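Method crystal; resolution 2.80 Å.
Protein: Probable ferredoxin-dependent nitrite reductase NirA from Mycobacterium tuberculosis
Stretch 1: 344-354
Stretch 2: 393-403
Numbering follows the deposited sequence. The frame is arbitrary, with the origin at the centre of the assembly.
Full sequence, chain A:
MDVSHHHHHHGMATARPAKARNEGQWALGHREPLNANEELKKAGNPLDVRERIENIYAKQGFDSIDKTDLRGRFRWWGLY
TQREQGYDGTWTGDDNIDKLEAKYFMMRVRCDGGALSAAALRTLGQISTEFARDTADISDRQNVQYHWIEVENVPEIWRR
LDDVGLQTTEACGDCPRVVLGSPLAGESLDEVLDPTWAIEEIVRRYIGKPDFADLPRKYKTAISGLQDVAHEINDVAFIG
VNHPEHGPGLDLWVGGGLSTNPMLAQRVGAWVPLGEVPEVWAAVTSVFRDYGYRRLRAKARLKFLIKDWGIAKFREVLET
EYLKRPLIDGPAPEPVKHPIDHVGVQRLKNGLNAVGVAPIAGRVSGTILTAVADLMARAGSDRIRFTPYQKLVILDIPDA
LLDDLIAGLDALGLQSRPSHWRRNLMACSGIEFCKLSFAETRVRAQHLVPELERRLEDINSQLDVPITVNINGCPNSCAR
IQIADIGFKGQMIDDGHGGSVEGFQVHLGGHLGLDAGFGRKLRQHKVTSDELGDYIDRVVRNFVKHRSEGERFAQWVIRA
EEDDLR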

# COMPACT_ATOMS: atom_id res chain seq x y z
N GLY A 344 -16.30 -7.69 7.39
CA GLY A 344 -17.46 -8.24 8.10
C GLY A 344 -17.73 -7.44 9.36
O GLY A 344 -17.18 -6.34 9.52
N VAL A 345 -18.56 -7.99 10.25
CA VAL A 345 -19.01 -7.26 11.45
C VAL A 345 -18.24 -7.74 12.65
O VAL A 345 -18.05 -8.95 12.81
CB VAL A 345 -20.52 -7.46 11.73
CG1 VAL A 345 -20.96 -6.56 12.85
CG2 VAL A 345 -21.34 -7.19 10.50
N GLN A 346 -17.80 -6.82 13.50
CA GLN A 346 -17.16 -7.19 14.78
C GLN A 346 -17.55 -6.25 15.92
O GLN A 346 -17.90 -5.10 15.69
CB GLN A 346 -15.64 -7.31 14.64
CG GLN A 346 -14.90 -6.03 14.41
CD GLN A 346 -13.41 -6.23 14.45
OE1 GLN A 346 -12.83 -6.40 15.53
NE2 GLN A 346 -12.76 -6.21 13.28
N ARG A 347 -17.48 -6.77 17.14
CA ARG A 347 -17.83 -6.05 18.34
C ARG A 347 -16.63 -5.22 18.82
O ARG A 347 -15.47 -5.63 18.72
CB ARG A 347 -18.28 -7.02 19.43
CG ARG A 347 -18.75 -6.39 20.74
CD ARG A 347 -20.05 -5.58 20.61
NE ARG A 347 -21.17 -6.44 20.25
CZ ARG A 347 -22.38 -6.03 19.86
NH1 ARG A 347 -22.68 -4.73 19.79
NH2 ARG A 347 -23.31 -6.91 19.54
N LEU A 348 -16.95 -4.05 19.37
CA LEU A 348 -15.96 -3.06 19.74
C LEU A 348 -15.96 -2.77 21.24
O LEU A 348 -16.98 -2.98 21.91
CB LEU A 348 -16.26 -1.79 18.97
CG LEU A 348 -16.22 -2.02 17.46
CD1 LEU A 348 -16.43 -0.70 16.74
CD2 LEU A 348 -14.91 -2.64 17.06
N LYS A 349 -14.81 -2.31 21.74
CA LYS A 349 -14.69 -1.84 23.11
C LYS A 349 -15.77 -0.82 23.45
O LYS A 349 -16.19 -0.78 24.59
CB LYS A 349 -13.30 -1.25 23.35
CG LYS A 349 -12.14 -2.27 23.40
CD LYS A 349 -10.74 -1.59 23.16
CE LYS A 349 -10.28 -0.66 24.33
NZ LYS A 349 -11.11 0.59 24.51
N ASN A 350 -16.19 0.02 22.48
CA ASN A 350 -17.37 0.90 22.59
C ASN A 350 -18.60 0.17 23.12
O ASN A 350 -19.48 0.76 23.75
CB ASN A 350 -17.80 1.42 21.20
CG ASN A 350 -17.02 2.61 20.74
OD1 ASN A 350 -16.47 3.36 21.55
ND2 ASN A 350 -16.97 2.81 19.43
N GLY A 351 -18.70 -1.10 22.78
CA GLY A 351 -19.96 -1.80 22.83
C GLY A 351 -20.74 -1.72 21.53
O GLY A 351 -21.72 -2.44 21.37
N LEU A 352 -20.31 -0.86 20.61
CA LEU A 352 -20.93 -0.76 19.30
C LEU A 352 -20.30 -1.76 18.32
O LEU A 352 -19.65 -2.72 18.73
CB LEU A 352 -20.82 0.68 18.77
CG LEU A 352 -21.40 1.74 19.72
CD1 LEU A 352 -21.24 3.14 19.11
CD2 LEU A 352 -22.85 1.42 20.08
N ASN A 353 -20.51 -1.57 17.02
CA ASN A 353 -19.97 -2.47 16.02
C ASN A 353 -19.12 -1.78 14.99
O ASN A 353 -19.35 -0.64 14.64
CB ASN A 353 -21.09 -3.16 15.26
CG ASN A 353 -21.92 -4.04 16.14
OD1 ASN A 353 -21.56 -5.19 16.43
ND2 ASN A 353 -23.06 -3.49 16.58
N ALA A 354 -18.15 -2.52 14.48
CA ALA A 354 -17.44 -2.16 13.25
C ALA A 354 -17.86 -3.08 12.09
O ALA A 354 -17.96 -4.29 12.25
CB ALA A 354 -15.92 -2.27 13.45
N VAL A 393 -13.64 0.21 6.51
CA VAL A 393 -14.46 -0.14 7.66
C VAL A 393 -15.01 1.09 8.38
O VAL A 393 -14.29 2.07 8.59
CB VAL A 393 -13.73 -1.14 8.61
CG1 VAL A 393 -12.27 -1.29 8.23
CG2 VAL A 393 -13.90 -0.78 10.07
N ILE A 394 -16.29 1.01 8.74
CA ILE A 394 -17.03 2.06 9.47
C ILE A 394 -17.17 1.68 10.94
O ILE A 394 -17.64 0.60 11.23
CB ILE A 394 -18.49 2.18 8.97
CG1 ILE A 394 -18.61 2.06 7.45
CG2 ILE A 394 -19.11 3.50 9.44
CD1 ILE A 394 -18.05 3.22 6.69
N LEU A 395 -16.82 2.58 11.86
CA LEU A 395 -16.97 2.29 13.29
C LEU A 395 -18.26 2.86 13.92
O LEU A 395 -18.98 3.64 13.29
CB LEU A 395 -15.75 2.83 14.04
CG LEU A 395 -14.39 2.57 13.44
CD1 LEU A 395 -13.35 3.13 14.36
CD2 LEU A 395 -14.18 1.10 13.25
N ASP A 396 -18.52 2.48 15.17
CA ASP A 396 -19.59 3.05 15.98
C ASP A 396 -20.97 2.86 15.38
O ASP A 396 -21.78 3.78 15.39
CB ASP A 396 -19.35 4.54 16.21
CG ASP A 396 -17.88 4.87 16.47
OD1 ASP A 396 -17.08 3.94 16.71
OD2 ASP A 396 -17.53 6.08 16.41
N ILE A 397 -21.22 1.66 14.84
CA ILE A 397 -22.55 1.27 14.37
C ILE A 397 -23.27 0.57 15.54
O ILE A 397 -22.87 -0.54 15.94
CB ILE A 397 -22.50 0.29 13.12
CG1 ILE A 397 -21.60 0.82 12.00
CG2 ILE A 397 -23.89 0.03 12.55
CD1 ILE A 397 -21.84 2.27 11.61
N PRO A 398 -24.33 1.20 16.08
CA PRO A 398 -25.13 0.49 17.09
C PRO A 398 -25.98 -0.64 16.49
O PRO A 398 -26.34 -0.60 15.31
CB PRO A 398 -26.01 1.59 17.68
CG PRO A 398 -26.12 2.61 16.62
CD PRO A 398 -24.83 2.56 15.83
N ASP A 399 -26.28 -1.64 17.32
CA ASP A 399 -27.02 -2.83 16.90
C ASP A 399 -28.34 -2.52 16.19
O ASP A 399 -28.66 -3.15 15.19
CB ASP A 399 -27.30 -3.75 18.09
CG ASP A 399 -26.08 -4.56 18.50
OD1 ASP A 399 -25.17 -4.68 17.69
OD2 ASP A 399 -26.04 -5.07 19.64
N ALA A 400 -29.11 -1.58 16.72
CA ALA A 400 -30.39 -1.22 16.12
C ALA A 400 -30.30 -0.85 14.62
O ALA A 400 -31.19 -1.14 13.83
CB ALA A 400 -31.01 -0.07 16.90
N LEU A 401 -29.20 -0.19 14.26
CA LEU A 401 -29.06 0.44 12.96
C LEU A 401 -28.21 -0.40 12.02
O LEU A 401 -28.00 -0.03 10.86
CB LEU A 401 -28.41 1.81 13.17
CG LEU A 401 -29.23 2.75 14.07
CD1 LEU A 401 -28.46 3.99 14.47
CD2 LEU A 401 -30.55 3.13 13.38
N LEU A 402 -27.69 -1.51 12.54
CA LEU A 402 -26.71 -2.30 11.80
C LEU A 402 -27.27 -2.80 10.49
O LEU A 402 -26.73 -2.52 9.44
CB LEU A 402 -26.24 -3.51 12.62
CG LEU A 402 -25.08 -4.36 12.10
CD1 LEU A 402 -23.86 -3.50 11.84
CD2 LEU A 402 -24.71 -5.44 13.11
N ASP A 403 -28.38 -3.52 10.56
CA ASP A 403 -28.96 -4.12 9.36
C ASP A 403 -29.18 -3.13 8.24
O ASP A 403 -28.83 -3.45 7.10
CB ASP A 403 -30.30 -4.79 9.66
CG ASP A 403 -30.13 -6.14 10.31
OD1 ASP A 403 -29.24 -6.93 9.89
OD2 ASP A 403 -30.88 -6.41 11.28

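A strand that leads into a helix can be fastened to a neighbouring hairpin by very few backbone hydrogen bonds, provided that side chains extend the seam, and this pair of stretches from NirA is a compact example. Residues 344-354 fold back on themselves, with Gln346 and Ala354 exchanging backbone hydrogen bonds, and the returning arm lies antiparallel to the strand 393-397.

Along that strand, Val393 opens the contact, its CG2 lying 4.2 Å from Ala354 CB. The carbonyl of Ile394 then receives a CA-H...O contact, with Ala354 CA 3.4 Å from Ile394 O. Leu395 adds apolar packing, its CD2 3.8 Å from Ala354 CB. At Asp396 the backbone adopts phi/psi of 61/42°, and Leu352 CD1 packs 3.5 Å from Asp396 CA; beside it, Asn350 ND2 sits 2.9 Å from Asp396 OD1.

Ile397 supplies the true bridge. Asn353 N donates to Ile397 O at 2.8 Å, and Ile397 N donates to Asn353 O at 3.0 Å, the latter nearly straight at 165°. The Asn353 side chain reinforces the pairing, because its ND2 also donates to Ile397 O, at 3.0 Å.

Beyond the strand, Pro398 offers no backbone N-H, and its contact is apolar: Leu352 CD2 lies 4.0 Å from Pro398 CB. Asp399 restores polarity. Its OD1 accepts from Asn353 ND2 at 2.7 Å, so this one amide nitrogen links strand carbonyl and carboxylate. The same carboxylate forms a salt bridge with Arg347, whose NH1 is 3.3 Å from Asp399 OD1 and whose NH2 is 3.3 Å from Asp399 OD2; Arg347 NH1 also donates to Gly351 O at 2.9 Å, tying the guanidinium to its own turn. Finally, Leu402, on the helix, meets Val345 through Leu402 CD2 and Val345 CG1, 3.9 Å apart.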